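Local coordinates for vacuolar aminopeptidase 1 (PDB 5JGF) that removes amino acids, preferably neutral or hydrophobic ones, from the N-termini of peptides as a zinc-dependent dodecameric vacuolar enzyme and is the major cargo of the Cvt pathway, at the interface of chains A and B and the interface of chains A and C. Sequence-based numbering; all coordinates share one arbitrary frame. Chains: chain A/B/C, Vacuolar aminopeptidase 1.

Contacts 1 and 2 are two patches of the interface of chains A and B, with centres about 15 Å apart. Contact 3 lies in the interface of chains A and C, about 38 Å from contact 1 and about 45 Å from contact 2. No residue is shared. On chain B, the segment 303-310 of contact 1 runs towards helix 312-324, which supplies B:Arg319 to contact 2. The A/B interface is not an exact two-fold, whereas the A/C interface is two-fold symmetric. Chain A thus uses separate surfaces for two kinds of neighbour, consistent with a tetrahedral homododecamer.

Contact 1: the interface of chains A and B. Residues chain A 417, 420-421, 424-425; chain B 65, 303-305, 309-310.
Helix 416-423 of chain A and the turn after it meet the loop 303-305 and 3-10 helix 308-310 of chain B, with strand 59-65 behind. This is a subunit contact of the M18 aminopeptidase dodecamer. B:Arg305 reaches along the end of the chain A helix. Its CG lies in the crowded position between backbone N and carbonyl carbon (chi1 74°), and the chain then runs extended to NE. NH1 donates a hydrogen bond of 3.1 Å to the carbonyl O of A:Gly424. The acceptor lies in the guanidinium plane, and the donor in the carbonyl plane. B:Arg65 holds this loop from behind. Its NH1 donates to B:Arg305 O at 2.8 Å and to B:Gly310 O at 3.0 Å, both acceptors at the guanidinium edge. The second carbonyl is met from above its plane. B:Leu303 lies against the helix flank. Its CD1 touches A:Ser421 OG at 3.3 Å, and its CD2 packs on A:Pro417 CB at 3.9 Å. A:Ser421 OG turns back to its own helix and donates to A:Pro417 O at 3.1 Å, on a lone pair of that oxygen. A:Ser421 O and B:Lys309 O are both acceptors and cannot bond directly; water 2 bridges them, and water 1 joins A:Ser421 O to B:Gly310 O.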
loop_
_atom_site.group_PDB
_atom_site.type_symbol
_atom_site.label_atom_id
_atom_site.label_comp_id
_atom_site.label_asym_id
_atom_site.label_seq_id
_atom_site.Cartn_x
_atom_site.Cartn_y
_atom_site.Cartn_z
ATOM N N PRO A 417 -1.179 2.676 -43.649
ATOM C CA PRO A 417 -0.468 3.956 -43.596
ATOM C C PRO A 417 0.891 3.903 -44.294
ATOM O O PRO A 417 1.297 4.864 -44.948
ATOM C CB PRO A 417 -0.345 4.215 -42.097
ATOM C CG PRO A 417 -1.635 3.639 -41.571
ATOM C CD PRO A 417 -1.718 2.319 -42.324
ATOM N N ALA A 420 0.301 3.844 -48.135
ATOM C CA ALA A 420 -0.190 5.148 -48.564
ATOM C C ALA A 420 0.924 6.190 -48.576
ATOM O O ALA A 420 1.045 6.966 -49.525
ATOM C CB ALA A 420 -1.320 5.603 -47.650
ATOM N N SER A 421 1.739 6.203 -47.525
ATOM C CA SER A 421 2.827 7.169 -47.419
ATOM C C SER A 421 3.952 6.884 -48.413
ATOM O O SER A 421 4.539 7.805 -48.983
ATOM C CB SER A 421 3.388 7.171 -45.990
ATOM O OG SER A 421 4.077 5.961 -45.718
ATOM N N GLY A 424 2.008 7.463 -52.033
ATOM C CA GLY A 424 1.334 8.735 -52.214
ATOM C C GLY A 424 -0.074 8.485 -52.739
ATOM O O GLY A 424 -0.833 9.421 -52.992
ATOM N N ALA A 425 -0.427 7.211 -52.889
ATOM C CA ALA A 425 -1.742 6.822 -53.395
ATOM C C ALA A 425 -2.799 6.696 -52.305
ATOM O O ALA A 425 -2.510 6.260 -51.191
ATOM C CB ALA A 425 -1.635 5.501 -54.154
ATOM N N ARG B 65 -2.953 17.855 -52.573
ATOM C CA ARG B 65 -3.198 16.429 -52.439
ATOM C C ARG B 65 -4.217 16.225 -51.322
ATOM O O ARG B 65 -4.084 16.811 -50.249
ATOM C CB ARG B 65 -1.900 15.692 -52.089
ATOM C CG ARG B 65 -2.094 14.203 -51.816
ATOM C CD ARG B 65 -0.784 13.518 -51.449
ATOM N NE ARG B 65 0.177 13.520 -52.548
ATOM C CZ ARG B 65 1.405 13.015 -52.464
ATOM N NH1 ARG B 65 1.827 12.467 -51.328
ATOM N NH2 ARG B 65 2.211 13.051 -53.517
ATOM N N LEU B 303 2.497 9.759 -40.811
ATOM C CA LEU B 303 2.565 8.593 -41.684
ATOM C C LEU B 303 1.261 8.382 -42.453
ATOM O O LEU B 303 0.495 7.453 -42.183
ATOM C CB LEU B 303 2.918 7.323 -40.889
ATOM C CG LEU B 303 3.258 6.106 -41.763
ATOM C CD1 LEU B 303 4.613 6.317 -42.432
ATOM C CD2 LEU B 303 3.284 4.839 -40.925
ATOM N N THR B 304 1.008 9.275 -43.404
ATOM C CA THR B 304 -0.169 9.202 -44.267
ATOM C C THR B 304 0.289 9.801 -45.590
ATOM O O THR B 304 1.324 10.465 -45.640
ATOM C CB THR B 304 -1.348 10.041 -43.738
ATOM O OG1 THR B 304 -1.021 11.433 -43.828
ATOM C CG2 THR B 304 -1.662 9.678 -42.288
ATOM N N ARG B 305 -0.462 9.579 -46.661
ATOM C CA ARG B 305 -0.044 10.120 -47.948
ATOM C C ARG B 305 -0.075 11.646 -47.971
ATOM O O ARG B 305 0.632 12.266 -48.761
ATOM C CB ARG B 305 -0.911 9.562 -49.076
ATOM C CG ARG B 305 -2.304 10.131 -49.137
ATOM C CD ARG B 305 -3.057 9.552 -50.315
ATOM N NE ARG B 305 -4.261 10.318 -50.595
ATOM C CZ ARG B 305 -4.499 10.935 -51.747
ATOM N NH1 ARG B 305 -3.614 10.870 -52.732
ATOM N NH2 ARG B 305 -5.617 11.628 -51.907
ATOM N N LYS B 309 5.546 12.388 -44.404
ATOM C CA LYS B 309 6.118 11.127 -44.867
ATOM C C LYS B 309 5.543 10.685 -46.213
ATOM O O LYS B 309 6.051 9.745 -46.825
ATOM C CB LYS B 309 5.917 10.028 -43.811
ATOM C CG LYS B 309 6.696 10.277 -42.508
ATOM C CD LYS B 309 6.419 9.185 -41.478
ATOM C CE LYS B 309 7.055 9.493 -40.125
ATOM N NZ LYS B 309 8.543 9.524 -40.177
ATOM N N GLY B 310 4.495 11.375 -46.662
ATOM C CA GLY B 310 3.861 11.069 -47.938
ATOM C C GLY B 310 4.671 11.610 -49.107
ATOM O O GLY B 310 4.387 11.316 -50.271
HETATM O O HOH W 1 5.236 9.029 -51.510
HETATM O O HOH W 2 7.343 9.027 -49.577
#

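Contact 2: the interface of chains A and B. Residues chain A 82, 330, 332-333, 336-337; chain B 46-49, 319.
Helix 331-336 of chain A, with A:Asp330 before it and A:Asn337 after it, packs on the loop 46-49 and helix 312-324 of chain B. The patch belongs to the subunit interface of the M18 dodecamer. Among the direct hydrogen bonds, A:Asn337 ND2 donates to the backbone O of B:Lys47 at 2.9 Å, in a nearly straight bond (179° at H). The acceptor is in the amide plane, but the donor stands above the carbonyl plane. The same ND2 also donates to A:Thr333 O, which should limit rotation of the amide. A:Asp330 OD2 accepts from A:Thr333 OG1 at 2.6 Å, from above the carboxylate plane. B:Asn49 ND2 adds a weak bond to this oxygen, its amide turned 82° from the carboxylate.

Charge is centred on B:Arg319. Its NH1 and NH2 both donate to B:Glu46 O, end-on, and so hold the chain B loop. NH2 forms a long salt bridge of 4.0 Å with A:Asp330 OD2. Water 3 also joins NE to that oxygen.

Apolar packing sets B:Arg319 CD 3.7 Å from A:His332 CB. The imidazole and guanidinium planes are 13° apart, and the two side chains slide past each other in opposite directions. A:Ala336 CB sits over the B:Glu46 carbonyl. B:Lys47 runs extended to CE, then bends at its last torsion, and its NZ meets water 5 at 2.9 Å, which also binds A:Ala336 O.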
loop_
_atom_site.group_PDB
_atom_site.type_symbol
_atom_site.label_atom_id
_atom_site.label_comp_id
_atom_site.label_asym_id
_atom_site.label_seq_id
_atom_site.Cartn_x
_atom_site.Cartn_y
_atom_site.Cartn_z
ATOM N N GLU A 82 -1.929 7.582 -66.263
ATOM C CA GLU A 82 -3.164 8.164 -65.753
ATOM C C GLU A 82 -4.205 7.153 -65.285
ATOM O O GLU A 82 -5.121 7.505 -64.540
ATOM C CB GLU A 82 -3.774 9.095 -66.809
ATOM C CG GLU A 82 -2.894 10.292 -67.156
ATOM C CD GLU A 82 -1.725 9.948 -68.078
ATOM O OE1 GLU A 82 -0.844 10.818 -68.250
ATOM O OE2 GLU A 82 -1.682 8.830 -68.642
ATOM N N ASP A 330 5.802 8.486 -65.660
ATOM C CA ASP A 330 5.779 9.353 -64.483
ATOM C C ASP A 330 5.097 8.599 -63.336
ATOM O O ASP A 330 3.866 8.550 -63.256
ATOM C CB ASP A 330 5.011 10.632 -64.846
ATOM C CG ASP A 330 4.851 11.585 -63.680
ATOM O OD1 ASP A 330 5.397 11.312 -62.593
ATOM O OD2 ASP A 330 4.172 12.617 -63.852
ATOM N N HIS A 332 4.835 9.339 -60.240
ATOM C CA HIS A 332 4.064 10.200 -59.349
ATOM C C HIS A 332 2.640 10.340 -59.883
ATOM O O HIS A 332 1.679 10.399 -59.114
ATOM C CB HIS A 332 4.733 11.572 -59.225
ATOM C CG HIS A 332 6.063 11.531 -58.534
ATOM N ND1 HIS A 332 6.200 11.209 -57.200
ATOM C CD2 HIS A 332 7.315 11.751 -58.997
ATOM C CE1 HIS A 332 7.479 11.231 -56.873
ATOM N NE2 HIS A 332 8.178 11.557 -57.945
ATOM N N THR A 333 2.500 10.390 -61.204
ATOM C CA THR A 333 1.180 10.483 -61.815
ATOM C C THR A 333 0.481 9.138 -61.657
ATOM O O THR A 333 -0.727 9.082 -61.416
ATOM C CB THR A 333 1.276 10.833 -63.323
ATOM O OG1 THR A 333 1.664 12.202 -63.472
ATOM C CG2 THR A 333 -0.060 10.609 -64.028
ATOM N N ALA A 336 -0.774 8.845 -58.102
ATOM C CA ALA A 336 -1.807 9.836 -57.818
ATOM C C ALA A 336 -3.165 9.363 -58.340
ATOM O O ALA A 336 -4.211 9.793 -57.853
ATOM C CB ALA A 336 -1.437 11.186 -58.446
ATOM N N ASN A 337 -3.147 8.467 -59.322
ATOM C CA ASN A 337 -4.380 7.948 -59.912
ATOM C C ASN A 337 -4.711 6.530 -59.459
ATOM O O ASN A 337 -5.631 5.898 -59.989
ATOM C CB ASN A 337 -4.275 7.978 -61.442
ATOM C CG ASN A 337 -4.342 9.384 -62.003
ATOM O OD1 ASN A 337 -5.402 10.010 -62.000
ATOM N ND2 ASN A 337 -3.209 9.891 -62.475
ATOM N N GLU B 46 -2.159 16.914 -59.461
ATOM C CA GLU B 46 -1.264 15.793 -59.202
ATOM C C GLU B 46 -1.561 14.614 -60.113
ATOM O O GLU B 46 -0.676 13.824 -60.432
ATOM C CB GLU B 46 -1.430 15.297 -57.766
ATOM C CG GLU B 46 -0.428 15.802 -56.778
ATOM C CD GLU B 46 -0.278 14.833 -55.622
ATOM O OE1 GLU B 46 -1.313 14.397 -55.071
ATOM O OE2 GLU B 46 0.870 14.502 -55.273
ATOM N N LYS B 47 -2.820 14.486 -60.511
ATOM C CA LYS B 47 -3.226 13.366 -61.350
ATOM C C LYS B 47 -2.852 13.500 -62.820
ATOM O O LYS B 47 -3.143 12.610 -63.613
ATOM C CB LYS B 47 -4.729 13.133 -61.206
ATOM C CG LYS B 47 -5.132 12.611 -59.828
ATOM C CD LYS B 47 -6.623 12.299 -59.741
ATOM C CE LYS B 47 -6.973 11.677 -58.392
ATOM N NZ LYS B 47 -6.544 12.554 -57.265
ATOM N N SER B 48 -2.212 14.611 -63.175
ATOM C CA SER B 48 -1.786 14.844 -64.554
ATOM C C SER B 48 -0.270 15.043 -64.653
ATOM O O SER B 48 0.341 15.616 -63.754
ATOM C CB SER B 48 -2.502 16.071 -65.135
ATOM O OG SER B 48 -3.861 15.808 -65.385
ATOM N N ASN B 49 0.335 14.569 -65.742
ATOM C CA ASN B 49 1.769 14.740 -65.933
ATOM C C ASN B 49 2.024 16.218 -66.208
ATOM O O ASN B 49 1.266 16.847 -66.943
ATOM C CB ASN B 49 2.260 13.888 -67.098
ATOM C CG ASN B 49 3.682 14.204 -67.477
ATOM O OD1 ASN B 49 3.938 15.123 -68.253
ATOM N ND2 ASN B 49 4.621 13.447 -66.931
ATOM N N ARG B 319 9.104 16.129 -60.174
ATOM C CA ARG B 319 8.228 16.380 -61.316
ATOM C C ARG B 319 8.594 17.687 -62.017
ATOM O O ARG B 319 8.671 17.743 -63.246
ATOM C CB ARG B 319 6.765 16.422 -60.860
ATOM C CG ARG B 319 6.305 15.127 -60.207
ATOM C CD ARG B 319 4.874 15.196 -59.691
ATOM N NE ARG B 319 3.909 15.317 -60.775
ATOM C CZ ARG B 319 2.647 14.906 -60.708
ATOM N NH1 ARG B 319 2.180 14.335 -59.604
ATOM N NH2 ARG B 319 1.850 15.067 -61.751
HETATM O O HOH W 3 4.537 15.339 -63.547
HETATM O O HOH W 4 -1.202 13.314 -67.801
HETATM O O HOH W 5 -4.332 11.671 -55.595
#

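Contact 3: the interface of chains A and C. Residues chain A 254-255, 365; chain C 111, 189-191.
The end of strand 187-189 in chain C and the loop that follows it dock on the start of strand 255-258 in chain A. This contact lies in a two-fold subunit interface of the M18 dodecamer, so each pairing has a twin with the chains exchanged. A:His254 reads the chain C backbone. Its CG is anti to the carbonyl carbon (chi1 -63°), which brings ND1 within 2.9 Å of C:Phe190 N. The backbone N-H can donate a hydrogen bond to ND1, and this would favour the tautomer with hydrogen on NE2. The amide N stands well above the imidazole plane, so ND1 is met obliquely. The carbonyl O of C:Phe190 stands 3.2 Å above the centre of the imidazole. CE1 also packs on C:Pro191 CA at 3.5 Å. An alanine at A:His254 would remove the ring and would probably loosen the hold on the backbone at C:Phe190.

A:Phe255 brings its ring edge to C:Gly189, with CE2 3.4 Å from CA. A:Pro365 CD lies over the face of the C:Phe190 ring, 3.8 Å from the centroid, in a CH-pi contact offset toward the rim. The same CD meets C:Tyr111 OH at 3.4 Å. C:Phe190 CD1 stands 3.6 Å above the centre of the C:Tyr111 ring, and this edge-to-face pair is likely to steady the phenyl ring on which the proline rests. A:His254 and C:Phe190 each adjoin a strand, and C:Tyr111 precedes strand 112-113, while A:Pro365 lies in the loop before strand 370-372.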
loop_
_atom_site.group_PDB
_atom_site.type_symbol
_atom_site.label_atom_id
_atom_site.label_comp_id
_atom_site.label_asym_id
_atom_site.label_seq_id
_atom_site.Cartn_x
_atom_site.Cartn_y
_atom_site.Cartn_z
ATOM N N HIS A 254 -23.220 -21.303 -39.187
ATOM C CA HIS A 254 -22.991 -19.901 -39.521
ATOM C C HIS A 254 -21.521 -19.498 -39.399
ATOM O O HIS A 254 -21.130 -18.431 -39.873
ATOM C CB HIS A 254 -23.794 -18.999 -38.581
ATOM C CG HIS A 254 -25.276 -19.163 -38.692
ATOM N ND1 HIS A 254 -26.099 -19.227 -37.588
ATOM C CD2 HIS A 254 -26.087 -19.246 -39.773
ATOM C CE1 HIS A 254 -27.353 -19.344 -37.985
ATOM N NE2 HIS A 254 -27.373 -19.358 -39.305
ATOM N N PHE A 255 -20.712 -20.345 -38.768
ATOM C CA PHE A 255 -19.302 -20.024 -38.547
ATOM C C PHE A 255 -18.285 -20.951 -39.186
ATOM O O PHE A 255 -18.594 -22.068 -39.592
ATOM C CB PHE A 255 -19.011 -19.997 -37.044
ATOM C CG PHE A 255 -19.869 -19.041 -36.276
ATOM C CD1 PHE A 255 -19.663 -17.669 -36.372
ATOM C CD2 PHE A 255 -20.892 -19.512 -35.464
ATOM C CE1 PHE A 255 -20.471 -16.779 -35.666
ATOM C CE2 PHE A 255 -21.705 -18.630 -34.755
ATOM C CZ PHE A 255 -21.494 -17.261 -34.858
ATOM N N PRO A 365 -21.166 -11.272 -38.557
ATOM C CA PRO A 365 -20.862 -12.315 -39.540
ATOM C C PRO A 365 -21.776 -12.387 -40.761
ATOM O O PRO A 365 -22.928 -11.966 -40.721
ATOM C CB PRO A 365 -20.947 -13.608 -38.718
ATOM C CG PRO A 365 -20.760 -13.145 -37.284
ATOM C CD PRO A 365 -21.539 -11.866 -37.264
ATOM N N TYR C 111 -26.338 -12.215 -32.345
ATOM C CA TYR C 111 -25.673 -13.451 -31.952
ATOM C C TYR C 111 -26.532 -14.325 -31.058
ATOM O O TYR C 111 -27.178 -13.841 -30.129
ATOM C CB TYR C 111 -24.368 -13.172 -31.200
ATOM C CG TYR C 111 -23.194 -12.768 -32.060
ATOM C CD1 TYR C 111 -22.945 -11.430 -32.355
ATOM C CD2 TYR C 111 -22.314 -13.727 -32.556
ATOM C CE1 TYR C 111 -21.839 -11.054 -33.119
ATOM C CE2 TYR C 111 -21.208 -13.365 -33.320
ATOM C CZ TYR C 111 -20.977 -12.029 -33.595
ATOM O OH TYR C 111 -19.870 -11.665 -34.326
ATOM N N GLY C 189 -24.615 -19.321 -32.661
ATOM C CA GLY C 189 -24.986 -18.982 -34.024
ATOM C C GLY C 189 -25.259 -17.517 -34.287
ATOM O O GLY C 189 -25.067 -16.665 -33.421
ATOM N N PHE C 190 -25.685 -17.231 -35.514
ATOM C CA PHE C 190 -26.033 -15.879 -35.938
ATOM C C PHE C 190 -27.085 -16.078 -37.027
ATOM O O PHE C 190 -26.780 -16.032 -38.217
ATOM C CB PHE C 190 -24.819 -15.145 -36.512
ATOM C CG PHE C 190 -24.994 -13.656 -36.558
ATOM C CD1 PHE C 190 -24.611 -12.864 -35.481
ATOM C CD2 PHE C 190 -25.613 -13.049 -37.647
ATOM C CE1 PHE C 190 -24.844 -11.491 -35.485
ATOM C CE2 PHE C 190 -25.850 -11.676 -37.660
ATOM C CZ PHE C 190 -25.467 -10.896 -36.577
ATOM N N PRO C 191 -28.342 -16.316 -36.624
ATOM C CA PRO C 191 -29.454 -16.539 -37.553
ATOM C C PRO C 191 -29.864 -15.358 -38.428
ATOM O O PRO C 191 -29.634 -14.198 -38.089
ATOM C CB PRO C 191 -30.580 -16.992 -36.628
ATOM C CG PRO C 191 -30.315 -16.202 -35.391
ATOM C CD PRO C 191 -28.816 -16.344 -35.228
#